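PDB 4E4D: tumor necrosis factor receptor superfamily member 11B from Mus musculus, which acts as a decoy receptor for the cytokine RANKL, neutralising its drive to osteoclast formation and probably helping to set bone homeostasis. Local coordinates for residues B[43-46]-B[47-50]; B[85-88]-B[89-92]. All coordinates share one frame; numbering follows the deposited sequence.

Interaction 1 of 2, residues B[43-46]-B[47-50]; sequences PCPD and HSYT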
loop_
_atom_site.group_PDB
_atom_site.type_symbol
_atom_site.label_atom_id
_atom_site.label_comp_id
_atom_site.label_asym_id
_atom_site.label_seq_id
_atom_site.Cartn_x
_atom_site.Cartn_y
_atom_site.Cartn_z
ATOM N N PRO B 43 30.825 -22.766 5.693
ATOM C CA PRO B 43 30.820 -21.880 4.524
ATOM C C PRO B 43 29.409 -21.546 4.047
ATOM O O PRO B 43 28.516 -22.391 4.129
ATOM C CB PRO B 43 31.576 -22.690 3.459
ATOM C CG PRO B 43 31.622 -24.097 3.978
ATOM C CD PRO B 43 31.641 -23.968 5.461
ATOM N N CYS B 44 29.216 -20.322 3.562
ATOM C CA CYS B 44 27.913 -19.885 3.076
ATOM C C CYS B 44 27.448 -20.763 1.923
ATOM O O CYS B 44 28.238 -21.108 1.046
ATOM C CB CYS B 44 27.976 -18.429 2.605
ATOM S SG CYS B 44 28.137 -17.212 3.928
ATOM N N PRO B 45 26.159 -21.127 1.917
ATOM C CA PRO B 45 25.620 -21.889 0.787
ATOM C C PRO B 45 25.640 -21.056 -0.490
ATOM O O PRO B 45 25.907 -19.856 -0.434
ATOM C CB PRO B 45 24.181 -22.191 1.218
ATOM C CG PRO B 45 23.847 -21.130 2.203
ATOM C CD PRO B 45 25.124 -20.815 2.918
ATOM N N ASP B 46 25.363 -21.688 -1.625
ATOM C CA ASP B 46 25.389 -20.998 -2.907
ATOM C C ASP B 46 24.392 -19.840 -2.923
ATOM O O ASP B 46 23.324 -19.919 -2.314
ATOM C CB ASP B 46 25.079 -21.980 -4.039
ATOM C CG ASP B 46 25.394 -21.413 -5.408
ATOM O OD1 ASP B 46 26.271 -20.526 -5.500
ATOM O OD2 ASP B 46 24.770 -21.858 -6.393
ATOM N N HIS B 47 24.758 -18.765 -3.617
ATOM C CA HIS B 47 23.903 -17.587 -3.754
ATOM C C HIS B 47 23.687 -16.869 -2.422
ATOM O O HIS B 47 22.607 -16.345 -2.158
ATOM C CB HIS B 47 22.556 -17.970 -4.372
ATOM C CG HIS B 47 22.676 -18.672 -5.688
ATOM N ND1 HIS B 47 22.264 -19.973 -5.879
ATOM C CD2 HIS B 47 23.174 -18.256 -6.877
ATOM C CE1 HIS B 47 22.496 -20.326 -7.131
ATOM N NE2 HIS B 47 23.049 -19.302 -7.757
ATOM N N SER B 48 24.724 -16.841 -1.592
ATOM C CA SER B 48 24.680 -16.117 -0.326
ATOM C C SER B 48 26.094 -15.701 0.060
ATOM O O SER B 48 27.062 -16.137 -0.562
ATOM C CB SER B 48 24.053 -16.979 0.773
ATOM O OG SER B 48 24.792 -18.170 0.983
ATOM N N TYR B 49 26.218 -14.861 1.082
ATOM C CA TYR B 49 27.524 -14.332 1.454
ATOM C C TYR B 49 27.548 -13.738 2.858
ATOM O O TYR B 49 26.515 -13.590 3.509
ATOM C CB TYR B 49 27.947 -13.252 0.456
ATOM C CG TYR B 49 27.233 -11.936 0.663
ATOM C CD1 TYR B 49 26.007 -11.686 0.062
ATOM C CD2 TYR B 49 27.781 -10.946 1.468
ATOM C CE1 TYR B 49 25.351 -10.488 0.252
ATOM C CE2 TYR B 49 27.131 -9.745 1.665
ATOM C CZ TYR B 49 25.916 -9.522 1.054
ATOM O OH TYR B 49 25.262 -8.326 1.240
ATOM N N THR B 50 28.752 -13.400 3.307
ATOM C CA THR B 50 28.964 -12.692 4.562
ATOM C C THR B 50 30.243 -11.874 4.416
ATOM O O THR B 50 31.253 -12.381 3.930
ATOM C CB THR B 50 29.087 -13.666 5.753
ATOM O OG1 THR B 50 27.799 -14.202 6.076
ATOM C CG2 THR B 50 29.644 -12.958 6.970
HETATM O O HOH W 1 27.682 -18.727 -1.850
#
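The turn that opens the second TNFR cysteine-rich repeat folds Ser48, Tyr49 and Thr50 back against Cys44 and Pro45 as the chain enters the short strand 48-49. Its centre is the hydroxyl of Ser48. With OG placed between the backbone N and the carbonyl carbon (chi1 60°), the group reaches back across the turn and donates to the carbonyl oxygen of Pro45, Ser48 OG to Pro45 O measuring 2.5 Å, a length not to be taken literally at this resolution. The same hydroxyl lies against the proline ring, 3.3 Å from both CG and CD of Pro45, and beside the CB of Cys44. A water molecule donates to Pro45 O and to Ser48 O, the water oxygen lying 3.0 Å from Ser48 O, so that the carbonyl of Pro45 receives two hydrogen bonds and the water links the two limbs of the turn.

Deeper in, the sulfur of Cys44 rests against the backbone of Tyr49 and the side chain of Thr50, with Cys44 SG 3.7 Å from Thr50 OG1. This sulfur is bonded to Cys59, and both Ser48 and Thr50 also touch that cysteine. At the outer end of the turn, the carboxylate of Asp46 lies over one face of the His47 ring, its CG 3.4 Å above the plane and displaced toward the rim, the two planes inclined by 34°. Asp46 CG is anti to the backbone N (chi1 -167°), and OD1 accepts a weak bond from the His47 amide. His47, whose phi is positive, sits at the bend and packs on a basic side chain of another protein chain. The tight turn between a half-cystine and the strand beside its disulfide partner is characteristic of the small, disulfide-built modules of the TNF receptor superfamily.

Interaction 2 of 2, residues B[85-88]-B[89-92]; sequences ECEE and GRYL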
loop_
_atom_site.group_PDB
_atom_site.type_symbol
_atom_site.label_atom_id
_atom_site.label_comp_id
_atom_site.label_asym_id
_atom_site.label_seq_id
_atom_site.Cartn_x
_atom_site.Cartn_y
_atom_site.Cartn_z
ATOM N N GLU B 85 26.297 -2.169 -12.021
ATOM C CA GLU B 85 26.643 -0.818 -12.450
ATOM C C GLU B 85 25.885 -0.463 -13.724
ATOM O O GLU B 85 25.698 -1.309 -14.597
ATOM C CB GLU B 85 28.149 -0.713 -12.692
ATOM C CG GLU B 85 28.627 0.682 -13.063
ATOM C CD GLU B 85 30.108 0.720 -13.395
ATOM O OE1 GLU B 85 30.749 -0.352 -13.382
ATOM O OE2 GLU B 85 30.632 1.820 -13.671
ATOM N N CYS B 86 25.454 0.789 -13.830
ATOM C CA CYS B 86 24.699 1.242 -14.996
ATOM C C CYS B 86 25.612 1.522 -16.183
ATOM O O CYS B 86 26.811 1.742 -16.024
ATOM C CB CYS B 86 23.895 2.499 -14.659
ATOM S SG CYS B 86 22.415 2.198 -13.661
ATOM N N GLU B 87 25.025 1.514 -17.377
ATOM C CA GLU B 87 25.763 1.794 -18.601
ATOM C C GLU B 87 26.420 3.163 -18.547
ATOM O O GLU B 87 26.200 3.935 -17.614
ATOM C CB GLU B 87 24.831 1.742 -19.812
ATOM C CG GLU B 87 24.339 0.355 -20.165
ATOM C CD GLU B 87 23.334 0.370 -21.300
ATOM O OE1 GLU B 87 23.030 1.471 -21.809
ATOM O OE2 GLU B 87 22.846 -0.716 -21.680
ATOM N N GLU B 88 27.219 3.462 -19.564
ATOM C CA GLU B 88 27.885 4.749 -19.661
ATOM C C GLU B 88 26.866 5.813 -20.051
ATOM O O GLU B 88 26.078 5.622 -20.977
ATOM C CB GLU B 88 29.018 4.689 -20.688
ATOM C CG GLU B 88 30.233 3.886 -20.229
ATOM C CD GLU B 88 29.888 2.462 -19.819
ATOM O OE1 GLU B 88 28.831 1.950 -20.247
ATOM O OE2 GLU B 88 30.675 1.853 -19.062
ATOM N N GLY B 89 26.875 6.926 -19.327
ATOM C CA GLY B 89 25.952 8.012 -19.590
ATOM C C GLY B 89 24.667 7.904 -18.791
ATOM O O GLY B 89 23.725 8.664 -19.019
ATOM N N ARG B 90 24.624 6.963 -17.853
ATOM C CA ARG B 90 23.435 6.759 -17.030
ATOM C C ARG B 90 23.792 6.634 -15.554
ATOM O O ARG B 90 24.951 6.422 -15.199
ATOM C CB ARG B 90 22.683 5.507 -17.485
ATOM C CG ARG B 90 22.161 5.583 -18.904
ATOM C CD ARG B 90 21.436 4.311 -19.303
ATOM N NE ARG B 90 20.882 4.406 -20.650
ATOM C CZ ARG B 90 19.713 4.968 -20.949
ATOM N NH1 ARG B 90 18.953 5.495 -19.997
ATOM N NH2 ARG B 90 19.303 5.007 -22.209
ATOM N N TYR B 91 22.784 6.772 -14.699
ATOM C CA TYR B 91 22.964 6.619 -13.261
ATOM C C TYR B 91 21.712 5.994 -12.662
ATOM O O TYR B 91 20.619 6.126 -13.214
ATOM C CB TYR B 91 23.232 7.974 -12.609
ATOM C CG TYR B 91 22.007 8.853 -12.519
ATOM C CD1 TYR B 91 21.496 9.482 -13.644
ATOM C CD2 TYR B 91 21.361 9.052 -11.307
ATOM C CE1 TYR B 91 20.375 10.284 -13.566
ATOM C CE2 TYR B 91 20.241 9.853 -11.219
ATOM C CZ TYR B 91 19.752 10.465 -12.351
ATOM O OH TYR B 91 18.637 11.264 -12.268
ATOM N N LEU B 92 21.868 5.314 -11.531
ATOM C CA LEU B 92 20.751 4.621 -10.904
ATOM C C LEU B 92 19.865 5.582 -10.115
ATOM O O LEU B 92 20.294 6.166 -9.119
ATOM C CB LEU B 92 21.259 3.507 -9.989
ATOM C CG LEU B 92 20.175 2.632 -9.353
ATOM C CD1 LEU B 92 19.345 1.935 -10.423
ATOM C CD2 LEU B 92 20.793 1.616 -8.405
#
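A type II beta turn from Glu87 to Arg90 reverses the chain between strands 83-86 and 90-93, with a weak hydrogen bond from Arg90 N to Glu87 O, 3.4 Å long and with an angle of 143° at the hydrogen. Gly89 occupies the third position of the turn with phi 91°, a positive value usual for glycine at that place in a type II turn.

From the two ends of the turn, the side chains of Glu87 and Arg90 run alongside each other and point the same way. Each has its CG anti to the carbonyl carbon and continues extended, bringing Glu87 OE1 to within 3.8 Å of Arg90 NE, a long salt bridge. The carboxylate and guanidinium planes are 71° apart, and OE1 approaches the guanidinium obliquely, so the attraction is electrostatic without the paired bonds of a flat, two-pronged arrangement. OE1 also lies 4.1 Å from CD of the arginine. The far end of the guanidinium is engaged elsewhere: NH1 donates to the carbonyl oxygen of Cys97, and NH2 forms a salt bridge with an acidic side chain of another protein chain, while an aromatic side chain of that chain also packs on Arg90.

Beneath the turn, the sulfur of Cys86, disulfide-bonded to Cys97, faces the outgoing strand. Cys86 SG makes an apolar contact with Leu92 CB at 4.1 Å and lies 3.8 Å from Leu92 N, while its CB lies near the carbonyl oxygen of Arg90. Gln70 of strand 70-74 touches both Cys86 and Leu92. The chemistry therefore divides: the disulfide fastens the strand before the turn to strand 96-99, whereas the glutamate contributes only a loose charge beside an arginine whose firmer polar partners, one of them on another protein chain, probably do more to fix its guanidinium.

In the fold
Interactions 1 and 2 occupy equivalent places at the start of the second and third cysteine-rich repeats, in the N-terminal part of the longer protein, on opposite sides of the chain's centre, their own centres about 28 Å apart. In each, a buried half-cystine, joined to a cysteine further along its own repeat, lies beneath a more exposed turn and faces the strand that follows. The reversals are made differently: 43-50 relies on a serine hydroxyl, a proline carbonyl and a bridging water, whereas 85-92 uses a glycine-containing type II turn with one weak backbone bond. Both contacts meet other protein chains, by packing of His47, Tyr49 and Thr50 at 43-50 and by an arginine salt bridge as well as packing at 85-92.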